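Local coordinates for protein GDP-6-deoxy-D-mannose reductase (Pseudomonas aeruginosa, PDB 6X3B) that binds NADPH and probably reduces GDP-4-dehydro-6-deoxy-D-mannose to GDP-rhamnose for assembly of the lipopolysaccharide O-antigen, at residues Thr22-Val27 with Leu73-Ile78. Residues are numbered along the deposited sequence; the frame is centred on the assembly and turned at random.
Sequences TQRLFV and LPDAVI
Gln-23 NE2 sits over one face of the Asp-75 carboxylate, 3.5 Å from Asp-75 CG, at the entrance to two parallel strands of the Rossmann fold; the amide and carboxylate planes are 56° apart. NE2 weakly donates to a water on that same face, which in turn donates to OD1. On the opposite side of the carboxylate plane, Arg-24 CB lies 3.7 Å from Asp-75 OD2. At the edge, OD2 takes the N-H of Arg-24 at 2.8 Å through its anti lone pair, with N close to the carboxylate plane and the bond nearly straight. The guanidinium of Arg-24 stands steeply to this carboxylate and turns elsewhere, to a salt bridge between NE and Glu-72; its CD passes 3.5 Å from Leu-73 O. With CG anti to the backbone N (chi1 -175°), the Phe-26 ring leads away from 73-78; it packs edge-to-face with Trp-70. Phe-26 CB packs on Pro-74 CB, 3.8 Å away. On the opposite face of the sheet Leu-25 CD1 reaches across to Ile-78 CG1, and Leu-38 of helix 33-44 covers both Val-27 and Ile-78; the side chain of Ile-78 is about 8 Å from the bound NADPH. The backbones are joined by parallel-sheet hydrogen bonds: Phe-26 N donates to Ala-76 O, and Phe-26 O accepts from Ile-78 N. At the start of the pairing a single carbonyl, Arg-24 O, accepts two N-H groups, Asp-75 N at 2.7 Å and Ala-76 N at 3.1 Å.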
loop_
_atom_site.group_PDB
_atom_site.type_symbol
_atom_site.label_atom_id
_atom_site.label_comp_id
_atom_site.label_asym_id
_atom_site.label_seq_id
_atom_site.Cartn_x
_atom_site.Cartn_y
_atom_site.Cartn_z
ATOM N N THR A 22 -33.806 0.075 -9.729
ATOM C CA THR A 22 -32.696 0.926 -10.138
ATOM C C THR A 22 -31.873 1.426 -8.949
ATOM O O THR A 22 -32.417 1.744 -7.888
ATOM C CB THR A 22 -33.254 2.109 -10.932
ATOM O OG1 THR A 22 -33.948 1.602 -12.077
ATOM C CG2 THR A 22 -32.151 3.030 -11.395
ATOM N N GLN A 23 -30.549 1.504 -9.141
ATOM C CA GLN A 23 -29.630 2.089 -8.176
ATOM C C GLN A 23 -28.792 3.163 -8.853
ATOM O O GLN A 23 -28.434 3.038 -10.023
ATOM C CB GLN A 23 -28.708 1.029 -7.566
ATOM C CG GLN A 23 -29.510 -0.076 -6.907
ATOM C CD GLN A 23 -28.855 -0.620 -5.678
ATOM O OE1 GLN A 23 -28.563 -1.812 -5.601
ATOM N NE2 GLN A 23 -28.626 0.242 -4.697
ATOM N N ARG A 24 -28.472 4.207 -8.095
ATOM C CA ARG A 24 -27.754 5.358 -8.619
ATOM C C ARG A 24 -26.255 5.090 -8.566
ATOM O O ARG A 24 -25.716 4.757 -7.508
ATOM C CB ARG A 24 -28.091 6.611 -7.820
ATOM C CG ARG A 24 -29.518 7.135 -8.110
ATOM C CD ARG A 24 -29.900 8.264 -7.158
ATOM N NE ARG A 24 -31.181 8.899 -7.513
ATOM C CZ ARG A 24 -32.363 8.289 -7.458
ATOM N NH1 ARG A 24 -32.438 7.020 -7.073
ATOM N NH2 ARG A 24 -33.471 8.946 -7.788
ATOM N N LEU A 25 -25.586 5.270 -9.701
ATOM C CA LEU A 25 -24.175 4.952 -9.849
ATOM C C LEU A 25 -23.428 6.217 -10.253
ATOM O O LEU A 25 -23.808 6.876 -11.223
ATOM C CB LEU A 25 -23.974 3.860 -10.905
ATOM C CG LEU A 25 -22.526 3.611 -11.348
ATOM C CD1 LEU A 25 -21.687 3.138 -10.161
ATOM C CD2 LEU A 25 -22.478 2.596 -12.493
ATOM N N PHE A 26 -22.403 6.573 -9.495
ATOM C CA PHE A 26 -21.507 7.657 -9.874
ATOM C C PHE A 26 -20.166 7.062 -10.272
ATOM O O PHE A 26 -19.651 6.172 -9.589
ATOM C CB PHE A 26 -21.329 8.671 -8.734
ATOM C CG PHE A 26 -20.508 9.884 -9.128
ATOM C CD1 PHE A 26 -21.121 11.017 -9.684
ATOM C CD2 PHE A 26 -19.134 9.882 -8.966
ATOM C CE1 PHE A 26 -20.360 12.124 -10.062
ATOM C CE2 PHE A 26 -18.355 10.989 -9.334
ATOM C CZ PHE A 26 -18.968 12.106 -9.889
ATOM N N VAL A 27 -19.607 7.550 -11.383
ATOM C CA VAL A 27 -18.354 7.044 -11.939
ATOM C C VAL A 27 -17.385 8.213 -12.087
ATOM O O VAL A 27 -17.701 9.205 -12.758
ATOM C CB VAL A 27 -18.563 6.356 -13.299
ATOM C CG1 VAL A 27 -17.211 5.839 -13.833
ATOM C CG2 VAL A 27 -19.573 5.201 -13.178
ATOM N N LEU A 73 -27.814 11.282 -4.264
ATOM C CA LEU A 73 -26.752 10.484 -3.632
ATOM C C LEU A 73 -26.538 9.176 -4.388
ATOM O O LEU A 73 -27.505 8.468 -4.676
ATOM C CB LEU A 73 -27.117 10.186 -2.190
ATOM C CG LEU A 73 -26.059 9.461 -1.359
ATOM C CD1 LEU A 73 -24.977 10.439 -0.972
ATOM C CD2 LEU A 73 -26.690 8.822 -0.109
ATOM N N PRO A 74 -25.303 8.820 -4.731
ATOM C CA PRO A 74 -25.083 7.512 -5.359
ATOM C C PRO A 74 -25.253 6.379 -4.353
ATOM O O PRO A 74 -24.923 6.511 -3.173
ATOM C CB PRO A 74 -23.642 7.594 -5.878
ATOM C CG PRO A 74 -22.988 8.661 -5.054
ATOM C CD PRO A 74 -24.074 9.635 -4.654
ATOM N N ASP A 75 -25.815 5.271 -4.838
ATOM C CA ASP A 75 -25.793 4.007 -4.111
ATOM C C ASP A 75 -24.466 3.294 -4.280
ATOM O O ASP A 75 -24.102 2.444 -3.454
ATOM C CB ASP A 75 -26.901 3.098 -4.622
ATOM C CG ASP A 75 -28.249 3.685 -4.381
ATOM O OD1 ASP A 75 -28.570 3.858 -3.198
ATOM O OD2 ASP A 75 -28.943 4.021 -5.362
ATOM N N ALA A 76 -23.776 3.585 -5.374
ATOM C CA ALA A 76 -22.518 2.921 -5.683
ATOM C C ALA A 76 -21.635 3.890 -6.445
ATOM O O ALA A 76 -22.118 4.761 -7.166
ATOM C CB ALA A 76 -22.735 1.650 -6.519
ATOM N N VAL A 77 -20.333 3.710 -6.288
ATOM C CA VAL A 77 -19.326 4.525 -6.943
ATOM C C VAL A 77 -18.323 3.575 -7.575
ATOM O O VAL A 77 -17.922 2.596 -6.941
ATOM C CB VAL A 77 -18.644 5.468 -5.935
ATOM C CG1 VAL A 77 -17.512 6.253 -6.595
ATOM C CG2 VAL A 77 -19.692 6.429 -5.356
ATOM N N ILE A 78 -17.961 3.823 -8.833
ATOM C CA ILE A 78 -16.814 3.174 -9.466
ATOM C C ILE A 78 -15.768 4.249 -9.678
ATOM O O ILE A 78 -16.041 5.275 -10.320
ATOM C CB ILE A 78 -17.168 2.492 -10.793
ATOM C CG1 ILE A 78 -18.242 1.428 -10.589
ATOM C CG2 ILE A 78 -15.902 1.830 -11.404
ATOM C CD1 ILE A 78 -18.610 0.752 -11.876
HETATM O O HOH W 1 -28.580 1.075 -2.105
#